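Local coordinates for P domain of VPI (Norovirus Hu/GI.7/TCH-060/USA/2003, PDB 4P3I), which forms the protruding part of the norovirus capsid protein and binds galactose- and fucose-containing glycans, probably to attach the virus to host cells, at residues 106-111 and 156-161; 161-166 and 210-215. All blocks are in the same frame, centred on the assembly; numbering follows the deposited sequence.

Two loops closed one after the other bring the sugar-binding segments of this domain together. After strands 28-30, 65-72 and 77-82 the chain enters strand 107-114, passes strands 124-129 and 141-144, and returns along strand 153-162, where contact 1 pairs the two neighbours antiparallel in a six-stranded sheet. Val-161 belongs to both contacts; after the 43 residues that separate 161-166 from 210-215, contact 2 closes the second loop. The contacts therefore follow in series and do not nest. Together they tie the six-stranded sheet to the loop that joins strands 200-207 and 217-220 of the seven-stranded sheet, and both reach the galactose and the second subunit.

Contact 1 (106-111 and 156-161); sequences CDWHVS and GTLAWV. With GAL (beta-D-galactopyranose), chain E.
His-109 lies face to face on Trp-160, the imidazole over the six-membered ring with centroids 3.5 Å apart and planes at 18°, while His-109 CB packs over the five-membered ring. Trp-160 swings its ring beneath the histidine with CG between its own backbone N and carbonyl carbon (chi1 57°). NE2 is directed at the galactose, giving a hydrogen bond to GAL O3 of 3.0 Å; this bond and the stack probably hold the imidazole's rotation, and ND1 makes a weak bond to Trp-160 O. The same hydroxyl donates to Asp-107 OD2 at 2.7 Å, and Lys-130 forms a salt bridge with that carboxylate.

Behind this first shell the backbone is irregular. His-109 O accepts Ala-159 N at 2.8 Å and, weakly, Trp-160 N, so two residues face one in a classic beta bulge; Ser-111 and Thr-157 then pair through both their backbone bonds. On the sheet's other face, Leu-158 CD1 meets Trp-108 CB at 3.6 Å and Val-161 CG1 approaches Trp-108 CD1, while the indole NE1 bonds to Ile-103 O. Pro-123 of the second subunit packs on Trp-160. The whole is an antiparallel strand pair with a classic bulge, carrying an aromatic-backed galactose site.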
ATOM      1  N   CYS A 106       9.273  17.156  12.508  1.00 12.57           N
ATOM      2  CA  CYS A 106       8.099  17.899  12.079  1.00 12.79           C
ATOM      3  C   CYS A 106       6.887  17.421  12.863  1.00 15.37           C
ATOM      4  O   CYS A 106       6.940  16.381  13.530  1.00 14.81           O
ATOM      5  CB  CYS A 106       7.855  17.704  10.577  1.00 11.85           C
ATOM      6  SG  CYS A 106       7.730  15.970  10.080  1.00 13.50           S
ATOM      7  N   ASP A 107       5.802  18.191  12.799  1.00 14.62           N
ATOM      8  CA  ASP A 107       4.509  17.727  13.296  1.00 11.75           C
ATOM      9  C   ASP A 107       3.889  16.721  12.328  1.00 11.98           C
ATOM     10  O   ASP A 107       3.968  16.874  11.105  1.00 10.83           O
ATOM     11  CB  ASP A 107       3.546  18.903  13.482  1.00 12.34           C
ATOM     12  CG  ASP A 107       3.767  19.653  14.780  1.00 15.78           C
ATOM     13  OD1 ASP A 107       4.861  19.539  15.384  1.00 15.63           O
ATOM     14  OD2 ASP A 107       2.840  20.377  15.193  1.00 17.45           O
ATOM     15  N   TRP A 108       3.269  15.685  12.878  1.00 13.60           N
ATOM     16  CA  TRP A 108       2.534  14.733  12.057  1.00 10.59           C
ATOM     17  C   TRP A 108       1.044  14.922  12.265  1.00  9.78           C
ATOM     18  O   TRP A 108       0.603  15.322  13.335  1.00 11.66           O
ATOM     19  CB  TRP A 108       2.870  13.303  12.452  1.00  9.65           C
ATOM     20  CG  TRP A 108       4.259  12.865  12.155  1.00 10.13           C
ATOM     21  CD1 TRP A 108       5.188  13.499  11.382  1.00 10.38           C
ATOM     22  CD2 TRP A 108       4.881  11.678  12.646  1.00 12.64           C
ATOM     23  NE1 TRP A 108       6.361  12.768  11.360  1.00 10.07           N
ATOM     24  CE2 TRP A 108       6.193  11.648  12.134  1.00 10.71           C
ATOM     25  CE3 TRP A 108       4.456  10.635  13.481  1.00 11.70           C
ATOM     26  CZ2 TRP A 108       7.083  10.611  12.423  1.00 11.85           C
ATOM     27  CZ3 TRP A 108       5.337   9.612  13.763  1.00 10.11           C
ATOM     28  CH2 TRP A 108       6.638   9.605  13.239  1.00  9.60           C
ATOM     29  N   HIS A 109       0.268  14.611  11.233  1.00 10.92           N
ATOM     30  CA  HIS A 109      -1.182  14.634  11.347  1.00 11.83           C
ATOM     31  C   HIS A 109      -1.674  13.305  10.811  1.00 10.08           C
ATOM     32  O   HIS A 109      -1.525  13.014   9.630  1.00 11.36           O
ATOM     33  CB  HIS A 109      -1.747  15.839  10.586  1.00  9.91           C
ATOM     34  CG  HIS A 109      -1.123  17.129  11.011  1.00 11.22           C
ATOM     35  ND1 HIS A 109      -0.122  17.742  10.286  1.00 12.25           N
ATOM     36  CD2 HIS A 109      -1.399  17.953  12.048  1.00 11.27           C
ATOM     37  CE1 HIS A 109       0.211  18.875  10.875  1.00 14.02           C
ATOM     38  NE2 HIS A 109      -0.549  19.028  11.946  1.00 12.99           N
ATOM     39  N   VAL A 110      -2.219  12.488  11.713  1.00  9.12           N
ATOM     40  CA  VAL A 110      -2.469  11.078  11.453  1.00  8.82           C
ATOM     41  C   VAL A 110      -3.962  10.830  11.580  1.00  9.13           C
ATOM     42  O   VAL A 110      -4.557  11.116  12.615  1.00 10.43           O
ATOM     43  CB  VAL A 110      -1.708  10.183  12.483  1.00  9.92           C
ATOM     44  CG1 VAL A 110      -1.866   8.705  12.152  1.00 13.42           C
ATOM     45  CG2 VAL A 110      -0.227  10.553  12.511  1.00 11.38           C
ATOM     46  N   SER A 111      -4.572  10.329  10.512  1.00 10.10           N
ATOM     47  CA  SER A 111      -6.010  10.126  10.503  1.00 10.73           C
ATOM     48  C   SER A 111      -6.312   8.700  10.935  1.00  9.54           C
ATOM     49  O   SER A 111      -5.945   7.749  10.235  1.00 11.14           O
ATOM     50  CB  SER A 111      -6.559  10.385   9.101  1.00 13.14           C
ATOM     51  OG  SER A 111      -7.976  10.369   9.090  1.00 14.06           O
ATOM     52  N   GLY A 156      -4.503   4.064  12.087  1.00 11.47           N
ATOM     53  CA  GLY A 156      -4.550   5.064  11.040  1.00 12.21           C
ATOM     54  C   GLY A 156      -3.272   5.294  10.273  1.00  9.32           C
ATOM     55  O   GLY A 156      -2.298   4.557  10.418  1.00  9.08           O
ATOM     56  N   THR A 157      -3.291   6.344   9.461  1.00  8.97           N
ATOM     57  CA  THR A 157      -2.266   6.559   8.454  1.00 11.08           C
ATOM     58  C   THR A 157      -1.824   8.011   8.491  1.00  9.54           C
ATOM     59  O   THR A 157      -2.645   8.911   8.653  1.00 12.28           O
ATOM     60  CB  THR A 157      -2.826   6.243   7.042  1.00 12.40           C
ATOM     61  OG1 THR A 157      -3.241   4.872   6.983  1.00 13.83           O
ATOM     62  CG2 THR A 157      -1.780   6.489   5.962  1.00  9.78           C
ATOM     63  N   LEU A 158      -0.523   8.236   8.343  1.00  8.33           N
ATOM     64  CA  LEU A 158      -0.012   9.592   8.197  1.00 10.63           C
ATOM     65  C   LEU A 158      -0.690  10.305   7.021  1.00 10.73           C
ATOM     66  O   LEU A 158      -0.635   9.840   5.881  1.00 12.09           O
ATOM     67  CB  LEU A 158       1.499   9.560   7.995  1.00  9.01           C
ATOM     68  CG  LEU A 158       2.194  10.922   7.942  1.00 11.80           C
ATOM     69  CD1 LEU A 158       2.139  11.634   9.293  1.00 12.28           C
ATOM     70  CD2 LEU A 158       3.629  10.742   7.462  1.00 12.26           C
ATOM     71  N   ALA A 159      -1.339  11.430   7.317  1.00  8.65           N
ATOM     72  CA  ALA A 159      -2.117  12.153   6.322  1.00  9.34           C
ATOM     73  C   ALA A 159      -1.337  13.320   5.743  1.00 10.51           C
ATOM     74  O   ALA A 159      -1.347  13.537   4.531  1.00 10.21           O
ATOM     75  CB  ALA A 159      -3.440  12.647   6.933  1.00  8.87           C
ATOM     76  N   TRP A 160      -0.668  14.073   6.613  1.00 10.55           N
ATOM     77  CA  TRP A 160       0.185  15.191   6.180  1.00  9.77           C
ATOM     78  C   TRP A 160       1.149  15.598   7.283  1.00  9.81           C
ATOM     79  O   TRP A 160       1.024  15.142   8.417  1.00 10.17           O
ATOM     80  CB  TRP A 160      -0.648  16.401   5.715  1.00 10.38           C
ATOM     81  CG  TRP A 160      -1.650  16.985   6.713  1.00 11.99           C
ATOM     82  CD1 TRP A 160      -2.847  16.443   7.083  1.00 12.75           C
ATOM     83  CD2 TRP A 160      -1.559  18.252   7.391  1.00 11.07           C
ATOM     84  NE1 TRP A 160      -3.498  17.280   7.968  1.00 12.71           N
ATOM     85  CE2 TRP A 160      -2.730  18.398   8.167  1.00 11.80           C
ATOM     86  CE3 TRP A 160      -0.599  19.271   7.419  1.00 14.09           C
ATOM     87  CZ2 TRP A 160      -2.962  19.519   8.971  1.00 12.79           C
ATOM     88  CZ3 TRP A 160      -0.836  20.388   8.213  1.00 12.12           C
ATOM     89  CH2 TRP A 160      -2.006  20.501   8.980  1.00 12.35           C
ATOM     90  N   VAL A 161       2.119  16.438   6.941  1.00  9.74           N
ATOM     91  CA  VAL A 161       3.105  16.879   7.923  1.00 10.05           C
ATOM     92  C   VAL A 161       3.291  18.381   7.807  1.00 10.90           C
ATOM     93  O   VAL A 161       3.030  18.973   6.756  1.00 11.31           O
ATOM     94  CB  VAL A 161       4.483  16.150   7.775  1.00  9.87           C
ATOM     95  CG1 VAL A 161       4.326  14.637   7.964  1.00 13.80           C
ATOM     96  CG2 VAL A 161       5.129  16.454   6.434  1.00 11.77           C
TER
HETATM   97  C1  GAL E   2      -0.136  24.748  13.093  0.81 24.76           C
HETATM   98  C2  GAL E   2      -0.130  23.249  12.847  0.81 21.92           C
HETATM   99  C3  GAL E   2       0.974  22.603  13.668  0.81 16.44           C
HETATM  100  C4  GAL E   2       2.297  23.286  13.365  0.81 17.71           C
HETATM  101  C5  GAL E   2       2.157  24.784  13.582  0.81 20.69           C
HETATM  102  C6  GAL E   2       3.486  25.472  13.269  0.81 24.99           C
HETATM  103  O2  GAL E   2      -1.398  22.696  13.230  0.81 21.98           O
HETATM  104  O3  GAL E   2       1.066  21.210  13.336  0.81 17.75           O
HETATM  105  O4  GAL E   2       2.666  23.032  12.002  0.81 15.42           O
HETATM  106  O5  GAL E   2       1.135  25.300  12.717  0.81 20.98           O
HETATM  107  O6  GAL E   2       3.323  26.890  13.357  0.81 29.49           O

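Contact 2 (161-166 and 210-215); sequences VSPSTS and IVSGNT. With GAL (beta-D-galactopyranose), chain E; FUC (alpha-L-fucopyranose), chain B.
Beside the bound sugars, Pro-163 and Ser-212 meet where the chain passes from strand 153-162 into a loop of a carbohydrate site. Pro-163 CG presses on Ser-212 CB at 3.4 Å, tighter than ordinary van der Waals contact, and the neighbouring ring carbon CD rests 3.3 Å from Val-211 O. Ser-212 has a positive phi (64°), which turns the chain at this point, and its backbone is also bonded to that of Val-170.

The two backbones are joined by a single bridge rather than a continued sheet: Val-211 N donates to Val-161 O at 2.9 Å, nearly straight at 167°. Next to that bond Val-161 and Ile-210 lie side by side and point the same way, their CG2 methyls 4.0 Å apart, and Val-170 touches both. Across the bridge, Ser-162 CB and Val-211 CB come into loose contact.

Toward the ligands, GAL O4 donates to Pro-163 O at 2.8 Å. Ser-162 OG is modelled within bonding distance of the same hydroxyl, but its exact place is less sure. Val-211 holds CG1 anti to its backbone N (chi1 173°), which turns that methyl toward the fucose; its modelled approach to O4 is implausibly short, so the detail is doubtful. Gly-121 of the second subunit packs on Val-211 and gives the fucose a backbone N-H hydrogen bond. Such an arrangement is that of a glycan site at the interface of two subunits, with loop backbone atoms and a small apolar side chain facing the sugars.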
ATOM      1  N   VAL A 161       2.119  16.438   6.941  1.00  9.74           N
ATOM      2  CA  VAL A 161       3.105  16.879   7.923  1.00 10.05           C
ATOM      3  C   VAL A 161       3.291  18.381   7.807  1.00 10.90           C
ATOM      4  O   VAL A 161       3.030  18.973   6.756  1.00 11.31           O
ATOM      5  CB  VAL A 161       4.483  16.150   7.775  1.00  9.87           C
ATOM      6  CG1 VAL A 161       4.326  14.637   7.964  1.00 13.80           C
ATOM      7  CG2 VAL A 161       5.129  16.454   6.434  1.00 11.77           C
ATOM      8  N   SER A 162       3.722  18.996   8.902  1.00 11.40           N
ATOM      9  CA  SER A 162       3.885  20.442   8.953  1.00 12.40           C
ATOM     10  C   SER A 162       5.027  20.784   9.907  1.00 13.58           C
ATOM     11  O   SER A 162       5.489  19.917  10.646  1.00 12.58           O
ATOM     12  CB  SER A 162       2.572  21.110   9.390  1.00 13.51           C
ATOM     13  OG  SER A 162       2.202  20.724  10.699  1.00 12.82           O
ATOM     14  N   PRO A 163       5.504  22.046   9.876  1.00 14.05           N
ATOM     15  CA  PRO A 163       6.673  22.381  10.697  1.00 14.77           C
ATOM     16  C   PRO A 163       6.433  22.278  12.202  1.00 16.33           C
ATOM     17  O   PRO A 163       5.318  22.498  12.675  1.00 17.59           O
ATOM     18  CB  PRO A 163       6.957  23.841  10.327  1.00 19.55           C
ATOM     19  CG  PRO A 163       6.362  24.015   8.989  1.00 20.11           C
ATOM     20  CD  PRO A 163       5.139  23.153   8.971  1.00 14.80           C
ATOM     21  N   SER A 164       7.489  21.955  12.940  1.00 15.44           N
ATOM     22  CA  SER A 164       7.423  21.884  14.400  1.00 19.10           C
ATOM     23  C   SER A 164       7.104  23.231  15.039  1.00 21.80           C
ATOM     24  O   SER A 164       6.434  23.294  16.071  1.00 21.21           O
ATOM     25  CB  SER A 164       8.748  21.361  14.951  1.00 17.65           C
ATOM     26  OG  SER A 164       8.961  20.027  14.529  1.00 16.85           O
ATOM     27  N   THR A 165       7.603  24.307  14.443  1.00 22.99           N
ATOM     28  CA  THR A 165       7.354  25.651  14.954  1.00 26.27           C
ATOM     29  C   THR A 165       6.927  26.545  13.801  1.00 29.85           C
ATOM     30  O   THR A 165       7.151  26.202  12.640  1.00 29.68           O
ATOM     31  CB  THR A 165       8.606  26.246  15.623  1.00 29.82           C
ATOM     32  OG1 THR A 165       9.703  26.217  14.702  1.00 31.70           O
ATOM     33  CG2 THR A 165       8.973  25.451  16.867  1.00 27.89           C
ATOM     34  N   SER A 166       6.369  27.698  14.155  1.00 36.52           N
ATOM     35  CA  SER A 166       5.918  28.690  13.193  1.00 39.24           C
ATOM     36  C   SER A 166       6.969  29.036  12.144  1.00 41.08           C
ATOM     37  O   SER A 166       6.683  28.979  10.948  1.00 44.93           O
ATOM     38  CB  SER A 166       5.466  29.963  13.915  1.00 41.05           C
ATOM     39  OG  SER A 166       6.553  30.590  14.572  1.00 45.89           O
ATOM     40  N   ILE A 210       3.297  17.848   2.147  1.00 13.69           N
ATOM     41  CA  ILE A 210       4.224  18.443   3.093  1.00 17.81           C
ATOM     42  C   ILE A 210       3.942  19.925   3.131  1.00 20.43           C
ATOM     43  O   ILE A 210       4.096  20.623   2.127  1.00 20.02           O
ATOM     44  CB  ILE A 210       5.671  18.233   2.654  1.00 16.81           C
ATOM     45  CG1 ILE A 210       5.957  16.743   2.481  1.00 19.65           C
ATOM     46  CG2 ILE A 210       6.627  18.881   3.654  1.00 19.50           C
ATOM     47  CD1 ILE A 210       7.351  16.437   1.989  1.00 21.31           C
ATOM     48  N   VAL A 211       3.504  20.409   4.279  1.00 14.16           N
ATOM     49  CA  VAL A 211       3.271  21.825   4.429  1.00 14.35           C
ATOM     50  C   VAL A 211       4.579  22.479   4.848  1.00 16.63           C
ATOM     51  O   VAL A 211       5.210  22.054   5.821  1.00 16.19           O
ATOM     52  CB  VAL A 211       2.177  22.099   5.469  1.00 17.35           C
ATOM     53  CG1 VAL A 211       2.076  23.580   5.732  1.00 17.51           C
ATOM     54  CG2 VAL A 211       0.835  21.521   4.990  1.00 17.53           C
ATOM     55  N   SER A 212       4.988  23.491   4.087  1.00 15.08           N
ATOM     56  CA  SER A 212       6.233  24.211   4.323  1.00 17.25           C
ATOM     57  C   SER A 212       7.461  23.323   4.151  1.00 17.90           C
ATOM     58  O   SER A 212       8.424  23.424   4.906  1.00 19.05           O
ATOM     59  CB  SER A 212       6.249  24.879   5.703  1.00 20.81           C
ATOM     60  OG  SER A 212       5.189  25.802   5.852  1.00 25.38           O
ATOM     61  N   GLY A 213       7.416  22.443   3.158  1.00 18.22           N
ATOM     62  CA  GLY A 213       8.621  21.774   2.697  1.00 19.52           C
ATOM     63  C   GLY A 213       9.136  22.544   1.495  1.00 20.54           C
ATOM     64  O   GLY A 213       8.394  23.340   0.919  1.00 19.33           O
ATOM     65  N   ASN A 214      10.392  22.332   1.110  1.00 15.73           N
ATOM     66  CA  ASN A 214      10.905  23.000  -0.087  1.00 18.31           C
ATOM     67  C   ASN A 214      10.164  22.511  -1.332  1.00 17.24           C
ATOM     68  O   ASN A 214       9.978  23.254  -2.292  1.00 17.34           O
ATOM     69  CB  ASN A 214      12.420  22.817  -0.234  1.00 16.18           C
ATOM     70  CG  ASN A 214      13.207  23.575   0.830  1.00 20.58           C
ATOM     71  OD1 ASN A 214      12.685  24.480   1.486  1.00 20.20           O
ATOM     72  ND2 ASN A 214      14.476  23.213   0.993  1.00 20.90           N
ATOM     73  N   THR A 215       9.744  21.250  -1.302  1.00 15.52           N
ATOM     74  CA  THR A 215       8.829  20.714  -2.300  1.00 17.06           C
ATOM     75  C   THR A 215       7.909  19.765  -1.554  1.00 17.77           C
ATOM     76  O   THR A 215       8.210  19.365  -0.433  1.00 18.71           O
ATOM     77  CB  THR A 215       9.549  19.916  -3.419  1.00 21.69           C
ATOM     78  OG1 THR A 215      10.191  18.768  -2.855  1.00 21.46           O
ATOM     79  CG2 THR A 215      10.583  20.771  -4.144  1.00 24.52           C
TER
HETATM   80  C1  GAL E   2      -0.136  24.748  13.093  0.81 24.76           C
HETATM   81  C2  GAL E   2      -0.130  23.249  12.847  0.81 21.92           C
HETATM   82  C3  GAL E   2       0.974  22.603  13.668  0.81 16.44           C
HETATM   83  C4  GAL E   2       2.297  23.286  13.365  0.81 17.71           C
HETATM   84  C5  GAL E   2       2.157  24.784  13.582  0.81 20.69           C
HETATM   85  C6  GAL E   2       3.486  25.472  13.269  0.81 24.99           C
HETATM   86  O2  GAL E   2      -1.398  22.696  13.230  0.81 21.98           O
HETATM   87  O3  GAL E   2       1.066  21.210  13.336  0.81 17.75           O
HETATM   88  O4  GAL E   2       2.666  23.032  12.002  0.81 15.42           O
HETATM   89  O5  GAL E   2       1.135  25.300  12.717  0.81 20.98           O
HETATM   90  O6  GAL E   2       3.323  26.890  13.357  0.81 29.49           O
HETATM   91  C1  FUC B   3      -0.549  27.883   9.502  0.81 43.52           C
HETATM   92  C2  FUC B   3       0.723  28.352   8.817  0.81 48.40           C
HETATM   93  C3  FUC B   3       1.818  27.316   9.015  0.81 50.24           C
HETATM   94  C4  FUC B   3       1.322  25.958   8.542  0.81 46.82           C
HETATM   95  C5  FUC B   3       0.015  25.623   9.242  0.81 44.15           C
HETATM   96  C6  FUC B   3      -0.488  24.261   8.761  0.81 38.99           C
HETATM   97  O2  FUC B   3       1.140  29.603   9.384  0.81 51.01           O
HETATM   98  O3  FUC B   3       2.976  27.692   8.258  0.81 52.91           O
HETATM   99  O4  FUC B   3       1.110  25.993   7.124  0.81 45.90           O
HETATM  100  O5  FUC B   3      -0.962  26.629   8.940  0.81 44.12           O